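Local atomic coordinates of universal stress protein (PDB entry 3LOQ), a protein that binds adenosine monophosphate and belongs to the universal stress protein A family, its cellular role not being established. Residues E40-F45 / A92-A97; P156-K161 / T254-S259; G199-I204 / E221-E226. All blocks are in the same frame, centred on the assembly; numbering follows the deposited sequence.

Interaction 1 (E40-F45 / A92-A97)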
loop_
_atom_site.group_PDB
_atom_site.type_symbol
_atom_site.label_atom_id
_atom_site.label_comp_id
_atom_site.label_asym_id
_atom_site.label_seq_id
_atom_site.Cartn_x
_atom_site.Cartn_y
_atom_site.Cartn_z
ATOM N N GLU A 40 -5.194 11.596 -5.554
ATOM C CA GLU A 40 -4.317 12.367 -6.427
ATOM C C GLU A 40 -3.607 11.468 -7.446
ATOM O O GLU A 40 -3.025 11.950 -8.414
ATOM C CB GLU A 40 -3.312 13.175 -5.603
ATOM C CG GLU A 40 -3.847 14.518 -5.113
ATOM C CD GLU A 40 -3.522 14.799 -3.646
ATOM O OE1 GLU A 40 -2.469 15.414 -3.356
ATOM O OE2 GLU A 40 -4.337 14.414 -2.778
ATOM N N TYR A 41 -3.676 10.158 -7.236
ATOM C CA TYR A 41 -2.940 9.220 -8.070
ATOM C C TYR A 41 -3.853 8.435 -9.007
ATOM O O TYR A 41 -3.437 7.440 -9.598
ATOM C CB TYR A 41 -2.149 8.255 -7.182
ATOM C CG TYR A 41 -1.002 8.926 -6.452
ATOM C CD1 TYR A 41 -1.186 9.505 -5.202
ATOM C CD2 TYR A 41 0.261 8.997 -7.028
ATOM C CE1 TYR A 41 -0.131 10.130 -4.544
ATOM C CE2 TYR A 41 1.319 9.605 -6.374
ATOM C CZ TYR A 41 1.121 10.172 -5.135
ATOM O OH TYR A 41 2.182 10.784 -4.495
ATOM N N LEU A 42 -5.102 8.867 -9.132
ATOM C CA LEU A 42 -6.050 8.129 -9.960
ATOM C C LEU A 42 -5.544 7.892 -11.400
ATOM O O LEU A 42 -5.756 6.813 -11.970
ATOM C CB LEU A 42 -7.414 8.817 -9.956
ATOM C CG LEU A 42 -8.198 8.663 -8.654
ATOM C CD1 LEU A 42 -9.485 9.474 -8.684
ATOM C CD2 LEU A 42 -8.492 7.193 -8.380
ATOM N N GLY A 43 -4.861 8.882 -11.979
ATOM C CA GLY A 43 -4.298 8.730 -13.318
ATOM C C GLY A 43 -3.320 7.564 -13.390
ATOM O O GLY A 43 -3.358 6.748 -14.319
ATOM N N ASP A 44 -2.442 7.477 -12.394
ATOM C CA ASP A 44 -1.449 6.409 -12.340
ATOM C C ASP A 44 -2.106 5.035 -12.269
ATOM O O ASP A 44 -1.664 4.093 -12.915
ATOM C CB ASP A 44 -0.513 6.610 -11.153
ATOM C CG ASP A 44 0.292 7.885 -11.266
ATOM O OD1 ASP A 44 1.255 7.895 -12.063
ATOM O OD2 ASP A 44 -0.038 8.873 -10.564
ATOM N N PHE A 45 -3.169 4.928 -11.484
ATOM C CA PHE A 45 -3.841 3.654 -11.321
ATOM C C PHE A 45 -4.599 3.266 -12.579
ATOM O O PHE A 45 -4.670 2.087 -12.929
ATOM C CB PHE A 45 -4.789 3.700 -10.132
ATOM C CG PHE A 45 -4.096 3.628 -8.809
ATOM C CD1 PHE A 45 -4.194 4.666 -7.901
ATOM C CD2 PHE A 45 -3.340 2.517 -8.473
ATOM C CE1 PHE A 45 -3.561 4.593 -6.684
ATOM C CE2 PHE A 45 -2.699 2.441 -7.258
ATOM C CZ PHE A 45 -2.811 3.477 -6.361
ATOM N N ALA A 92 -16.784 10.130 -4.929
ATOM C CA ALA A 92 -17.287 9.394 -6.089
ATOM C C ALA A 92 -17.119 10.246 -7.330
ATOM O O ALA A 92 -16.702 9.747 -8.367
ATOM C CB ALA A 92 -18.750 8.964 -5.913
ATOM N N GLN A 93 -17.411 11.539 -7.206
ATOM C CA GLN A 93 -17.302 12.455 -8.339
ATOM C C GLN A 93 -15.894 12.461 -8.912
ATOM O O GLN A 93 -15.705 12.319 -10.121
ATOM C CB GLN A 93 -17.686 13.876 -7.922
ATOM C CG GLN A 93 -17.408 14.935 -8.978
ATOM C CD GLN A 93 -17.829 16.326 -8.525
ATOM O OE1 GLN A 93 -17.114 16.995 -7.778
ATOM N NE2 GLN A 93 -19.001 16.763 -8.972
ATOM N N LYS A 94 -14.908 12.629 -8.033
ATOM C CA LYS A 94 -13.518 12.758 -8.459
ATOM C C LYS A 94 -13.029 11.476 -9.163
ATOM O O LYS A 94 -12.308 11.543 -10.168
ATOM C CB LYS A 94 -12.627 13.133 -7.268
ATOM C CG LYS A 94 -11.190 13.497 -7.640
ATOM C CD LYS A 94 -10.384 14.021 -6.444
ATOM C CE LYS A 94 -8.949 14.389 -6.873
ATOM N NZ LYS A 94 -8.194 15.267 -5.898
ATOM N N ILE A 95 -13.452 10.318 -8.655
ATOM C CA ILE A 95 -13.141 9.033 -9.290
ATOM C C ILE A 95 -13.768 8.916 -10.685
ATOM O O ILE A 95 -13.087 8.557 -11.649
ATOM C CB ILE A 95 -13.585 7.839 -8.407
ATOM C CG1 ILE A 95 -12.929 7.927 -7.026
ATOM C CG2 ILE A 95 -13.265 6.507 -9.083
ATOM C CD1 ILE A 95 -13.475 6.932 -6.028
ATOM N N GLU A 96 -15.061 9.224 -10.795
ATOM C CA GLU A 96 -15.742 9.177 -12.093
ATOM C C GLU A 96 -15.034 10.087 -13.083
ATOM O O GLU A 96 -14.897 9.758 -14.260
ATOM C CB GLU A 96 -17.188 9.647 -11.991
ATOM C CG GLU A 96 -17.943 9.223 -10.759
ATOM C CD GLU A 96 -18.647 7.901 -10.923
ATOM O OE1 GLU A 96 -19.742 7.745 -10.329
ATOM O OE2 GLU A 96 -18.109 7.027 -11.643
ATOM N N ALA A 97 -14.591 11.241 -12.603
ATOM C CA ALA A 97 -14.000 12.243 -13.489
ATOM C C ALA A 97 -12.685 11.742 -14.081
ATOM O O ALA A 97 -12.233 12.232 -15.110
ATOM C CB ALA A 97 -13.802 13.566 -12.752
HETATM O O HOH W 1 -7.669 14.824 -3.264
#
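L42 and I95 mark the closest backbone approach, their CA atoms 7.2 Å apart, where the first turn of helix 42-47 comes up to the last turns of helix 75-97. In the alpha/beta fold of universal stress proteins these helices follow one another in successive beta-alpha-beta connections, the first leading from strand 24-28 to strand 52-60 and the second from strand 52-60 to strand 101-104. They lie side by side on the sheet, and both L42 and I95 also rest on I53 of strand 52-60. Y41 occupies the N-cap position, so L42 stands at the very start of its helix and points its side chain at the neighbour. Its CG is set anti to the carbonyl carbon (chi1 -73°) and CD1 continues the chain outward from CA (chi2 175°), which carries this one methyl onto the backbone of the other helix. There CD1 sits 3.7 Å from I95 CA and 3.8 Å from K94 O, and it meets the I95 side chain at CG1, 4.1 Å away. The apolar contact is therefore a methyl laid against a helix surface more than an interlocking of two side chains. On the exposed side of this contact the extended chain of K94 reaches back toward E40. The opposite charges do not touch: K94 NZ and E40 OE2 stay 5.0 Å apart, and E40 OE1 lies near the like-charged D163. One water bridges them, accepting from K94 NZ at 2.7 Å and donating a weak, long bond of 3.4 Å to E40 OE2.

Interaction 2 (P156-K161 / T254-S259). With ACT (acetate ion), chain K; ACT (acetate ion), chain H.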
loop_
_atom_site.group_PDB
_atom_site.type_symbol
_atom_site.label_atom_id
_atom_site.label_comp_id
_atom_site.label_asym_id
_atom_site.label_seq_id
_atom_site.Cartn_x
_atom_site.Cartn_y
_atom_site.Cartn_z
ATOM N N PRO A 156 -2.805 -7.096 -1.387
ATOM C CA PRO A 156 -1.789 -6.081 -1.133
ATOM C C PRO A 156 -2.408 -4.805 -0.589
ATOM O O PRO A 156 -3.582 -4.522 -0.832
ATOM C CB PRO A 156 -1.192 -5.829 -2.515
ATOM C CG PRO A 156 -1.495 -7.054 -3.288
ATOM C CD PRO A 156 -2.842 -7.481 -2.808
ATOM N N VAL A 157 -1.601 -4.059 0.151
ATOM C CA VAL A 157 -2.006 -2.816 0.787
ATOM C C VAL A 157 -1.019 -1.740 0.359
ATOM O O VAL A 157 0.185 -1.895 0.546
ATOM C CB VAL A 157 -1.979 -2.949 2.318
ATOM C CG1 VAL A 157 -2.380 -1.647 2.971
ATOM C CG2 VAL A 157 -2.900 -4.113 2.769
ATOM N N TYR A 158 -1.535 -0.651 -0.207
ATOM C CA TYR A 158 -0.709 0.396 -0.787
ATOM C C TYR A 158 -0.930 1.672 0.029
ATOM O O TYR A 158 -2.037 2.217 0.035
ATOM C CB TYR A 158 -1.138 0.605 -2.252
ATOM C CG TYR A 158 -0.056 1.070 -3.210
ATOM C CD1 TYR A 158 -0.215 0.917 -4.585
ATOM C CD2 TYR A 158 1.116 1.664 -2.746
ATOM C CE1 TYR A 158 0.765 1.345 -5.476
ATOM C CE2 TYR A 158 2.102 2.085 -3.618
ATOM C CZ TYR A 158 1.916 1.929 -4.986
ATOM O OH TYR A 158 2.887 2.356 -5.861
ATOM N N ILE A 159 0.110 2.145 0.721
ATOM C CA ILE A 159 -0.013 3.300 1.624
ATOM C C ILE A 159 0.422 4.640 0.987
ATOM O O ILE A 159 1.550 4.780 0.516
ATOM C CB ILE A 159 0.769 3.090 2.932
ATOM C CG1 ILE A 159 0.379 1.753 3.592
ATOM C CG2 ILE A 159 0.489 4.241 3.915
ATOM C CD1 ILE A 159 -1.040 1.729 4.101
ATOM N N PHE A 160 -0.489 5.612 0.981
ATOM C CA PHE A 160 -0.244 6.928 0.409
ATOM C C PHE A 160 -0.334 7.993 1.499
ATOM O O PHE A 160 -1.304 8.009 2.260
ATOM C CB PHE A 160 -1.284 7.222 -0.662
ATOM C CG PHE A 160 -1.151 6.363 -1.885
ATOM C CD1 PHE A 160 -0.577 6.870 -3.036
ATOM C CD2 PHE A 160 -1.596 5.047 -1.878
ATOM C CE1 PHE A 160 -0.454 6.096 -4.165
ATOM C CE2 PHE A 160 -1.466 4.261 -3.000
ATOM C CZ PHE A 160 -0.892 4.791 -4.155
ATOM N N LYS A 161 0.672 8.867 1.582
ATOM C CA LYS A 161 0.642 9.995 2.530
ATOM C C LYS A 161 0.807 11.368 1.855
ATOM O O LYS A 161 0.314 12.380 2.367
ATOM C CB LYS A 161 1.711 9.838 3.623
ATOM C CG LYS A 161 1.582 8.552 4.428
ATOM C CD LYS A 161 2.449 8.606 5.662
ATOM C CE LYS A 161 3.652 7.705 5.522
ATOM N NZ LYS A 161 4.582 8.021 4.413
ATOM N N THR A 254 8.289 4.883 -5.978
ATOM C CA THR A 254 7.472 4.085 -5.077
ATOM C C THR A 254 8.336 2.944 -4.564
ATOM O O THR A 254 9.338 2.594 -5.188
ATOM C CB THR A 254 6.193 3.572 -5.773
ATOM O OG1 THR A 254 5.320 2.943 -4.823
ATOM C CG2 THR A 254 6.535 2.583 -6.852
ATOM N N ILE A 255 7.980 2.396 -3.409
ATOM C CA ILE A 255 8.703 1.255 -2.862
ATOM C C ILE A 255 7.757 0.066 -2.784
ATOM O O ILE A 255 6.649 0.197 -2.266
ATOM C CB ILE A 255 9.215 1.544 -1.451
ATOM C CG1 ILE A 255 10.284 2.631 -1.484
ATOM C CG2 ILE A 255 9.802 0.279 -0.839
ATOM C CD1 ILE A 255 10.540 3.271 -0.115
ATOM N N PHE A 256 8.172 -1.080 -3.329
ATOM C CA PHE A 256 7.378 -2.300 -3.228
ATOM C C PHE A 256 8.092 -3.205 -2.242
ATOM O O PHE A 256 9.326 -3.277 -2.242
ATOM C CB PHE A 256 7.273 -3.028 -4.561
ATOM C CG PHE A 256 6.272 -2.445 -5.520
ATOM C CD1 PHE A 256 5.809 -1.149 -5.378
ATOM C CD2 PHE A 256 5.815 -3.202 -6.599
ATOM C CE1 PHE A 256 4.888 -0.607 -6.284
ATOM C CE2 PHE A 256 4.900 -2.674 -7.505
ATOM C CZ PHE A 256 4.437 -1.370 -7.344
HETATM N N MSE A 257 7.331 -3.902 -1.408
HETATM C CA MSE A 257 7.938 -4.851 -0.474
HETATM C C MSE A 257 6.954 -5.954 -0.091
HETATM O O MSE A 257 5.769 -5.883 -0.414
HETATM C CB MSE A 257 8.463 -4.119 0.770
HETATM C CG MSE A 257 7.398 -3.411 1.586
HETATM SE SE MSE A 257 8.139 -2.063 2.822
HETATM C CE MSE A 257 9.580 -3.102 3.630
ATOM N N GLY A 258 7.454 -6.975 0.594
ATOM C CA GLY A 258 6.621 -8.061 1.065
ATOM C C GLY A 258 6.532 -8.075 2.574
ATOM O O GLY A 258 7.409 -7.564 3.250
ATOM N N SER A 259 5.472 -8.667 3.110
ATOM C CA SER A 259 5.355 -8.832 4.552
ATOM C C SER A 259 4.563 -10.071 4.900
ATOM O O SER A 259 3.445 -10.246 4.405
ATOM C CB SER A 259 4.656 -7.628 5.185
ATOM O OG SER A 259 4.381 -7.889 6.558
HETATM C C ACT K . 8.197 -6.188 7.169
HETATM O O ACT K . 9.033 -5.983 8.086
HETATM O OXT ACT K . 6.981 -6.251 7.531
HETATM C CH3 ACT K . 8.650 -6.350 5.731
HETATM C C ACT H . 11.685 -7.288 2.277
HETATM O O ACT H . 12.746 -7.640 1.670
HETATM O OXT ACT H . 10.574 -7.580 1.689
HETATM C CH3 ACT H . 11.782 -6.529 3.607
#
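T254 opens its strand with a hydrogen bond to Y158: the tyrosine OH donates to T254 OG1 over 2.7 Å. The threonine oxygen lies at the edge of the phenol ring, in its plane, and the two side chains cross at about a right angle. The first torsion of T254 (chi1 -172°) turns OG1 away from the backbone N to the tyrosine hydroxyl; the same oxygen is also hydrogen-bonded to P284 O, so it is held twice. F256, two residues on, brings CE1 to 3.6 Å from Y158 OH, which sits at the edge of the phenylalanine ring; CE1 is also 4.1 Å from Y158 CZ. F160 CZ covers one face of the tyrosine ring, 3.8 Å above its centre. A phenylalanine in place of Y158 would probably leave T254 OG1 without its donor and open a small gap beside F256 CE1. Strands 157-160 and 254-258 are not neighbours: strand 285-288 runs between them, antiparallel to the first and parallel to the second, joining two universal stress protein units into one continuous sheet. M257, present as selenomethionine, has CE 4.0 Å from CH3 of the chain K acetate. G258 N gives a weak bond of 3.4 Å to OXT of the chain H acetate. S259 OG, also bonded to G261 N, donates to OXT of the chain K acetate at 3.2 Å; both ions are probably from the crystallisation liquor.

Interaction 3 (G199-I204 / E221-E226)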
loop_
_atom_site.group_PDB
_atom_site.type_symbol
_atom_site.label_atom_id
_atom_site.label_comp_id
_atom_site.label_asym_id
_atom_site.label_seq_id
_atom_site.Cartn_x
_atom_site.Cartn_y
_atom_site.Cartn_z
ATOM N N GLY A 199 9.121 2.242 -17.138
ATOM C CA GLY A 199 10.038 2.816 -16.170
ATOM C C GLY A 199 11.339 2.055 -15.957
ATOM O O GLY A 199 11.869 1.414 -16.875
ATOM N N GLU A 200 11.854 2.151 -14.731
ATOM C CA GLU A 200 13.072 1.479 -14.306
ATOM C C GLU A 200 12.760 0.665 -13.065
ATOM O O GLU A 200 12.086 1.147 -12.157
ATOM C CB GLU A 200 14.144 2.487 -13.906
ATOM C CG GLU A 200 14.809 3.232 -15.026
ATOM C CD GLU A 200 15.745 4.312 -14.501
ATOM O OE1 GLU A 200 16.129 5.211 -15.287
ATOM O OE2 GLU A 200 16.089 4.258 -13.299
ATOM N N LEU A 201 13.291 -0.547 -13.009
ATOM C CA LEU A 201 13.135 -1.401 -11.846
ATOM C C LEU A 201 14.413 -1.380 -11.047
ATOM O O LEU A 201 15.503 -1.526 -11.592
ATOM C CB LEU A 201 12.820 -2.830 -12.278
ATOM C CG LEU A 201 12.738 -3.897 -11.208
ATOM C CD1 LEU A 201 11.645 -3.575 -10.208
ATOM C CD2 LEU A 201 12.465 -5.214 -11.915
ATOM N N HIS A 202 14.272 -1.173 -9.744
ATOM C CA HIS A 202 15.409 -1.169 -8.847
ATOM C C HIS A 202 15.136 -2.178 -7.760
ATOM O O HIS A 202 14.033 -2.243 -7.248
ATOM C CB HIS A 202 15.611 0.225 -8.245
ATOM C CG HIS A 202 16.364 1.163 -9.136
ATOM N ND1 HIS A 202 15.739 1.998 -10.042
ATOM C CD2 HIS A 202 17.695 1.389 -9.272
ATOM C CE1 HIS A 202 16.648 2.710 -10.682
ATOM N NE2 HIS A 202 17.843 2.358 -10.238
ATOM N N ILE A 203 16.140 -2.972 -7.425
ATOM C CA ILE A 203 16.000 -4.022 -6.433
ATOM C C ILE A 203 17.085 -3.841 -5.386
ATOM O O ILE A 203 18.263 -3.786 -5.728
ATOM C CB ILE A 203 16.156 -5.404 -7.080
ATOM C CG1 ILE A 203 15.147 -5.566 -8.217
ATOM C CG2 ILE A 203 15.979 -6.513 -6.043
ATOM C CD1 ILE A 203 15.245 -6.865 -8.933
ATOM N N ILE A 204 16.696 -3.701 -4.121
ATOM C CA ILE A 204 17.674 -3.675 -3.040
ATOM C C ILE A 204 17.544 -4.893 -2.124
ATOM O O ILE A 204 16.446 -5.263 -1.714
ATOM C CB ILE A 204 17.591 -2.379 -2.204
ATOM C CG1 ILE A 204 18.622 -2.407 -1.067
ATOM C CG2 ILE A 204 16.172 -2.167 -1.652
ATOM C CD1 ILE A 204 18.720 -1.093 -0.284
ATOM N N GLU A 221 20.787 -9.699 -14.492
ATOM C CA GLU A 221 21.030 -10.085 -15.880
ATOM C C GLU A 221 19.819 -10.751 -16.543
ATOM O O GLU A 221 19.502 -10.442 -17.687
ATOM C CB GLU A 221 22.235 -11.016 -15.975
ATOM C CG GLU A 221 23.550 -10.376 -15.589
ATOM C CD GLU A 221 24.727 -11.322 -15.764
ATOM O OE1 GLU A 221 24.566 -12.534 -15.472
ATOM O OE2 GLU A 221 25.807 -10.849 -16.200
ATOM N N VAL A 222 19.149 -11.663 -15.836
ATOM C CA VAL A 222 18.020 -12.361 -16.441
ATOM C C VAL A 222 16.883 -11.384 -16.725
ATOM O O VAL A 222 16.292 -11.401 -17.811
ATOM C CB VAL A 222 17.517 -13.539 -15.578
ATOM C CG1 VAL A 222 16.337 -14.252 -16.266
ATOM C CG2 VAL A 222 18.639 -14.526 -15.350
ATOM N N ILE A 223 16.593 -10.526 -15.751
ATOM C CA ILE A 223 15.510 -9.554 -15.879
ATOM C C ILE A 223 15.798 -8.543 -17.004
ATOM O O ILE A 223 14.898 -8.150 -17.740
ATOM C CB ILE A 223 15.226 -8.844 -14.530
ATOM C CG1 ILE A 223 14.520 -9.804 -13.584
ATOM C CG2 ILE A 223 14.398 -7.570 -14.740
ATOM C CD1 ILE A 223 14.501 -9.346 -12.116
ATOM N N GLY A 224 17.057 -8.142 -17.147
ATOM C CA GLY A 224 17.452 -7.346 -18.294
ATOM C C GLY A 224 17.101 -8.057 -19.595
ATOM O O GLY A 224 16.577 -7.454 -20.537
ATOM N N ALA A 225 17.359 -9.357 -19.648
ATOM C CA ALA A 225 17.094 -10.108 -20.872
ATOM C C ALA A 225 15.594 -10.181 -21.123
ATOM O O ALA A 225 15.152 -10.401 -22.247
ATOM C CB ALA A 225 17.694 -11.495 -20.788
ATOM N N GLU A 226 14.811 -9.985 -20.067
ATOM C CA GLU A 226 13.357 -10.030 -20.189
ATOM C C GLU A 226 12.814 -8.688 -20.681
ATOM O O GLU A 226 11.605 -8.452 -20.660
ATOM C CB GLU A 226 12.709 -10.435 -18.861
ATOM C CG GLU A 226 12.858 -11.909 -18.516
ATOM C CD GLU A 226 12.550 -12.208 -17.051
ATOM O OE1 GLU A 226 11.766 -13.138 -16.759
ATOM O OE2 GLU A 226 13.099 -11.512 -16.183
#
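I223 meets both L201 and I203, one helix residue set against two strand residues of a beta-alpha-beta unit made of strand 200-206, helix 213-225 and strand 230-235. I223 lies in the last turn of the helix, which E226 is the first residue to leave. L201 and I203, two residues apart on the strand, share the face turned to the helix, while H202 between them turns to the other face and meets the rings of H231 and H233. The backbones stay well apart, L201 CA and I223 CA at 9.4 Å, and between these two segments the contacts are made by side chains, all of them branched. I223 divides the work between its branches. CG1 stands anti to the carbonyl carbon (chi1 -73°), and the nearly extended chain beyond it carries CD1 straight out to the strand. I203 replies with an extended chain of its own, and the two side chains reach toward each other tip to tip, CD1 to CD1 at 4.1 Å. The other branch, I223 CG2, is directed at L201, whose side chain crosses that of I223 at about a right angle. Other apolar residues join them: L187 of helix 181-197 touches L201 and I203, and V230 of the next strand touches I203 and I223. In L201, CG lies anti to the backbone N (chi1 175°) and CD2 anti to CA, an extended arm that brings this single methyl within 4.2 Å of I223 CG2.

How the interactions relate
Interactions 1 and 2 adjoin, although their centres are about 19 Å apart: Y41 CD1 lies 3.5 Å from F160 CD1, and F45 CE2 is 4.0 Å from Y158 CD1, so the aromatic side chains of 40-45 pack onto those of 156-161. Interaction 1 lies in the half that holds AMP, and interaction 2 links that half to the other; the nucleotide is about 11 Å from the Y158 side chain and about 12 Å from that of E40. Interaction 3 belongs to the other half, away from the annotated sites. It reaches the same sheet as interaction 2, their nearest atoms about 7 Å apart, whereas interactions 1 and 3 are separated by about 30 Å between centres.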